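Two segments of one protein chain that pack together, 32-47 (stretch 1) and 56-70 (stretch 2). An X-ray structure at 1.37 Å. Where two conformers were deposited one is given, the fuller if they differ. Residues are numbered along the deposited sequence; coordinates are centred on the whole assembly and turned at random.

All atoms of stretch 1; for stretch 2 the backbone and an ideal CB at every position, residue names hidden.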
# COMPACT_ATOMS: atom_id res chain seq x y z
N ILE B 32 -14.58 2.24 -8.06
CA ILE B 32 -14.26 1.58 -9.33
C ILE B 32 -14.47 2.62 -10.42
O ILE B 32 -15.56 3.17 -10.55
CB ILE B 32 -15.16 0.37 -9.60
CG1 ILE B 32 -15.09 -0.65 -8.46
CG2 ILE B 32 -14.76 -0.28 -10.93
CD1 ILE B 32 -16.08 -0.42 -7.37
N SER B 33 -13.43 2.91 -11.20
CA SER B 33 -13.49 3.93 -12.26
C SER B 33 -13.57 3.25 -13.60
O SER B 33 -12.84 2.29 -13.84
CB SER B 33 -12.23 4.81 -12.24
OG SER B 33 -12.17 5.59 -11.06
N TYR B 34 -14.43 3.78 -14.47
CA TYR B 34 -14.70 3.19 -15.78
C TYR B 34 -14.24 4.14 -16.86
O TYR B 34 -14.21 5.34 -16.66
CB TYR B 34 -16.19 2.95 -15.96
CG TYR B 34 -16.81 2.05 -14.94
CD1 TYR B 34 -16.64 0.68 -15.02
CD2 TYR B 34 -17.57 2.55 -13.90
CE1 TYR B 34 -17.22 -0.18 -14.10
CE2 TYR B 34 -18.14 1.69 -12.95
CZ TYR B 34 -17.96 0.33 -13.08
OH TYR B 34 -18.53 -0.54 -12.17
N GLY B 35 -13.97 3.58 -18.03
CA GLY B 35 -13.67 4.37 -19.21
C GLY B 35 -14.50 3.92 -20.40
O GLY B 35 -15.27 2.97 -20.32
N GLY B 36 -14.37 4.65 -21.50
CA GLY B 36 -14.94 4.23 -22.77
C GLY B 36 -16.42 4.48 -22.89
O GLY B 36 -17.04 4.04 -23.86
N GLY B 37 -17.00 5.20 -21.93
CA GLY B 37 -18.42 5.49 -21.93
C GLY B 37 -19.29 4.30 -21.61
O GLY B 37 -20.51 4.34 -21.84
N GLY B 38 -18.69 3.24 -21.07
CA GLY B 38 -19.40 2.03 -20.72
C GLY B 38 -18.89 1.49 -19.40
O GLY B 38 -18.19 2.17 -18.66
N ASN B 39 -19.23 0.25 -19.12
CA ASN B 39 -18.89 -0.41 -17.87
C ASN B 39 -17.52 -1.09 -17.94
O ASN B 39 -17.42 -2.28 -17.69
CB ASN B 39 -19.98 -1.46 -17.51
CG ASN B 39 -20.39 -2.33 -18.71
OD1 ASN B 39 -19.54 -2.82 -19.47
ND2 ASN B 39 -21.70 -2.51 -18.90
N ASN B 40 -16.49 -0.34 -18.31
CA ASN B 40 -15.15 -0.89 -18.52
C ASN B 40 -14.22 -0.43 -17.40
O ASN B 40 -13.81 0.73 -17.41
CB ASN B 40 -14.61 -0.40 -19.86
CG ASN B 40 -15.58 -0.63 -20.99
OD1 ASN B 40 -15.83 -1.78 -21.37
ND2 ASN B 40 -16.15 0.45 -21.53
N PRO B 41 -13.93 -1.27 -16.41
CA PRO B 41 -13.08 -0.82 -15.30
C PRO B 41 -11.70 -0.47 -15.82
O PRO B 41 -11.11 -1.24 -16.59
CB PRO B 41 -13.02 -2.01 -14.36
CG PRO B 41 -14.01 -2.94 -14.80
CD PRO B 41 -14.38 -2.65 -16.20
N ILE B 42 -11.20 0.70 -15.44
CA ILE B 42 -9.83 1.08 -15.75
C ILE B 42 -9.00 1.44 -14.52
O ILE B 42 -7.79 1.48 -14.62
CB ILE B 42 -9.73 2.18 -16.84
CG1 ILE B 42 -10.35 3.48 -16.37
CG2 ILE B 42 -10.37 1.69 -18.14
CD1 ILE B 42 -10.09 4.70 -17.30
N ALA B 43 -9.64 1.73 -13.39
CA ALA B 43 -8.88 2.04 -12.17
C ALA B 43 -9.69 1.59 -10.95
O ALA B 43 -10.92 1.52 -11.01
CB ALA B 43 -8.54 3.53 -12.09
N LEU B 44 -8.97 1.37 -9.85
CA LEU B 44 -9.53 1.06 -8.53
C LEU B 44 -8.89 1.97 -7.50
O LEU B 44 -7.69 2.20 -7.54
CB LEU B 44 -9.24 -0.40 -8.13
CG LEU B 44 -9.85 -1.44 -9.06
CD1 LEU B 44 -9.29 -2.80 -8.76
CD2 LEU B 44 -11.38 -1.43 -8.99
N THR B 45 -9.70 2.51 -6.61
CA THR B 45 -9.22 3.28 -5.49
C THR B 45 -9.63 2.58 -4.22
O THR B 45 -10.79 2.19 -4.09
CB THR B 45 -9.83 4.65 -5.52
OG1 THR B 45 -9.45 5.34 -6.74
CG2 THR B 45 -9.31 5.50 -4.32
N PHE B 46 -8.69 2.37 -3.31
CA PHE B 46 -8.98 1.81 -1.99
C PHE B 46 -8.60 2.83 -0.96
O PHE B 46 -7.51 3.41 -1.02
CB PHE B 46 -8.14 0.55 -1.73
CG PHE B 46 -8.26 -0.50 -2.81
CD1 PHE B 46 -9.40 -1.27 -2.90
CD2 PHE B 46 -7.28 -0.68 -3.76
CE1 PHE B 46 -9.53 -2.24 -3.89
CE2 PHE B 46 -7.43 -1.62 -4.75
CZ PHE B 46 -8.56 -2.38 -4.80
N SER B 47 -9.48 3.09 -0.00
CA SER B 47 -9.19 4.04 1.04
C SER B 47 -9.62 3.55 2.41
O SER B 47 -10.60 2.81 2.56
CB SER B 47 -9.94 5.33 0.73
OG SER B 47 -9.68 5.80 -0.59
N UNK B 56 -5.66 6.90 4.53
CA UNK B 56 -4.73 6.20 3.67
C UNK B 56 -5.47 5.86 2.38
O UNK B 56 -6.62 5.44 2.42
CB UNK B 56 -4.17 4.95 4.35
N UNK B 57 -4.82 6.00 1.25
CA UNK B 57 -5.49 5.80 -0.03
C UNK B 57 -4.51 5.52 -1.14
O UNK B 57 -3.37 5.96 -1.14
CB UNK B 57 -6.34 7.02 -0.39
N UNK B 58 -4.97 4.70 -2.07
CA UNK B 58 -4.21 4.42 -3.28
C UNK B 58 -5.20 4.36 -4.45
O UNK B 58 -6.34 3.91 -4.29
CB UNK B 58 -3.42 3.12 -3.15
N UNK B 59 -4.75 4.78 -5.63
CA UNK B 59 -5.47 4.53 -6.88
C UNK B 59 -4.50 3.83 -7.82
O UNK B 59 -3.35 4.26 -7.99
CB UNK B 59 -6.01 5.82 -7.50
N UNK B 60 -4.96 2.75 -8.42
CA UNK B 60 -4.19 1.94 -9.33
C UNK B 60 -4.97 1.82 -10.62
O UNK B 60 -6.19 1.78 -10.60
CB UNK B 60 -3.88 0.57 -8.73
N UNK B 61 -4.26 1.77 -11.74
CA UNK B 61 -4.86 1.89 -13.06
C UNK B 61 -5.09 3.33 -13.39
O UNK B 61 -4.72 4.22 -12.62
CB UNK B 61 -6.17 1.11 -13.14
N UNK B 62 -5.66 3.61 -14.55
CA UNK B 62 -5.94 4.99 -14.91
C UNK B 62 -4.70 5.80 -15.28
O UNK B 62 -4.76 7.02 -15.24
CB UNK B 62 -6.66 5.68 -13.75
N UNK B 63 -3.63 5.14 -15.69
CA UNK B 63 -2.35 5.80 -15.95
C UNK B 63 -2.23 6.42 -17.33
O UNK B 63 -1.25 7.09 -17.62
CB UNK B 63 -1.21 4.79 -15.76
N UNK B 64 -3.21 6.18 -18.18
CA UNK B 64 -3.18 6.65 -19.55
C UNK B 64 -4.06 7.86 -19.78
O UNK B 64 -4.65 8.41 -18.85
CB UNK B 64 -3.60 5.52 -20.49
N UNK B 65 -4.20 8.24 -21.04
CA UNK B 65 -4.94 9.45 -21.40
C UNK B 65 -6.44 9.30 -21.37
O UNK B 65 -7.13 10.32 -21.34
CB UNK B 65 -4.52 9.91 -22.80
N UNK B 66 -6.96 8.08 -21.41
CA UNK B 66 -8.40 7.91 -21.61
C UNK B 66 -9.18 8.41 -20.41
O UNK B 66 -8.86 8.07 -19.27
CB UNK B 66 -8.74 6.44 -21.88
N UNK B 67 -10.19 9.23 -20.66
CA UNK B 67 -10.96 9.84 -19.60
C UNK B 67 -11.74 8.81 -18.79
O UNK B 67 -12.21 7.81 -19.31
CB UNK B 67 -11.92 10.88 -20.19
N UNK B 68 -11.88 9.07 -17.50
CA UNK B 68 -12.78 8.30 -16.66
C UNK B 68 -14.18 8.83 -16.95
O UNK B 68 -14.43 10.02 -16.81
CB UNK B 68 -12.42 8.41 -15.18
N UNK B 69 -15.07 7.95 -17.41
CA UNK B 69 -16.41 8.31 -17.85
C UNK B 69 -17.49 7.90 -16.86
O UNK B 69 -18.67 8.21 -17.07
CB UNK B 69 -16.70 7.67 -19.21
N UNK B 70 -17.12 7.20 -15.80
CA UNK B 70 -18.06 6.89 -14.74
C UNK B 70 -17.38 6.22 -13.57
O UNK B 70 -16.25 5.78 -13.70
CB UNK B 70 -19.18 6.00 -15.27

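Position 56 lies in a strand that begins earlier in the chain and runs antiparallel to 40-47. Its CA-to-CB bond points sideways and an ideal CB finds nothing of stretch 1 within 5.5 Å, so this partner hardly restricts the choice. The residue is D56, whose carboxylate is engaged elsewhere in the structure.

At 57 the ideal CB lies 3.6 Å from S47 OG, on the sheet face that carries S47 and T45. A small polar side chain, serine, threonine or asparagine, could answer that hydroxyl. It is T57, with chi1 t; T57 OG1 and S47 OG share a hydrogen bond of 2.8 Å.

Position 58 turns to the other face, beside F46, and its backbone is paired in both directions: F46 N to the 58 O and the 58 N to F46 O, each 3.0 Å. An apolar side chain suits the neighbouring ring, and beta-branching suits the extended backbone. I58 provides both, setting CG2 at the edge of the ring, 3.9 Å from F46 CD2, while the end of the chain leads away.

Position 59 returns to the threonine face, its ideal CB 3.6 Å from T45 OG1. Serine or threonine would fit. T59, with chi1 m, makes a hydrogen bond of 2.7 Å between its OG1 and T45 OG1, so the hydroxyl pairing at 57 recurs two residues along, at the next pair whose side chains lie on this face.

Position 60 shares the face of L44 and repeats the two-way backbone pairing, with L44 N to the 60 O and the 60 N to L44 O both at 2.9 Å. Valine, isoleucine or leucine would serve. V60 places CG2 4.2 Å from L44 CB.

At 61 the backbone dictates the answer. Phi is 82°, and an ideal CB would clash with I42 O at 2.2 Å. Glycine fits both demands, and G61 brings its CA within 3.3 Å of I42 O.

Position 62 also has positive phi, 73°, and its ideal CB would sit a tight 3.3 Å from A43 CB; it is G62. Positions 63, 64 and 65 touch nothing of stretch 1 and leave the choice open: G63, G64 and P65.

Position 66 points toward stretch 1 but stands 5.1 Å from I42 CD1 at its ideal CB, so many residues would do; it is D66. Position 67 is freer still. S67 contributes its carbonyl: a water bridges S67 O and G36 N.

At 68, I42 CD1 and S33 CB offer a partly apolar flank, inviting an aliphatic chain. I68 CG1 lies 3.9 Å from I42 CD1.

Position 69 points toward the glycine turn, its ideal CB 3.7 Å from G37 N, a donor calling for a short acceptor such as serine, threonine or aspartate. T69, with chi1 p, accepts from G37 N at OG1, 3.0 Å away, while its own N donates to Y34 O at 2.8 Å.

Position 70 faces the Y34 ring with room for a CB, so glycine is not forced. G70 leaves that space unfilled and accepts Y34 N at its O, 2.8 Å.

Stretch 2 (56-70) DTITVGGGGPDSITG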
# COMPACT_ATOMS: atom_id res chain seq x y z
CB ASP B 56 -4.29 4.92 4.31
CG ASP B 56 -3.69 5.12 5.68
OD1 ASP B 56 -2.89 6.04 5.86
OD2 ASP B 56 -4.00 4.36 6.63
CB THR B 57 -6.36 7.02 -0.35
OG1 THR B 57 -7.18 6.78 -1.51
CG2 THR B 57 -5.49 8.24 -0.70
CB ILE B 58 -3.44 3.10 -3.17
CG1 ILE B 58 -2.30 3.04 -4.22
CG2 ILE B 58 -4.39 1.91 -3.26
CD1 ILE B 58 -1.45 1.79 -4.09
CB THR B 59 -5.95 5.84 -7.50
OG1 THR B 59 -6.97 6.41 -6.67
CG2 THR B 59 -6.61 5.59 -8.84
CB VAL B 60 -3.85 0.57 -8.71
CG1 VAL B 60 -3.03 0.76 -7.42
CG2 VAL B 60 -5.09 -0.25 -8.40
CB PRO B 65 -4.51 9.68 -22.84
CG PRO B 65 -4.24 8.30 -23.37
CD PRO B 65 -3.60 7.57 -22.22
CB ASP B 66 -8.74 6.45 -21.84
CG ASP B 66 -8.19 5.90 -23.17
OD1 ASP B 66 -7.56 6.62 -23.98
OD2 ASP B 66 -8.36 4.69 -23.46
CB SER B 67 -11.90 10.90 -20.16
OG SER B 67 -12.95 10.33 -20.89
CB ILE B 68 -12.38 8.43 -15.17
CG1 ILE B 68 -11.04 7.71 -14.93
CG2 ILE B 68 -13.49 7.87 -14.27
CD1 ILE B 68 -10.47 7.91 -13.53
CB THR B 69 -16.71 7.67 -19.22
OG1 THR B 69 -16.44 6.26 -19.17
CG2 THR B 69 -15.76 8.20 -20.29
O HOH W 1 -12.29 6.55 -21.62
O HOH W 2 -18.37 4.84 -18.11
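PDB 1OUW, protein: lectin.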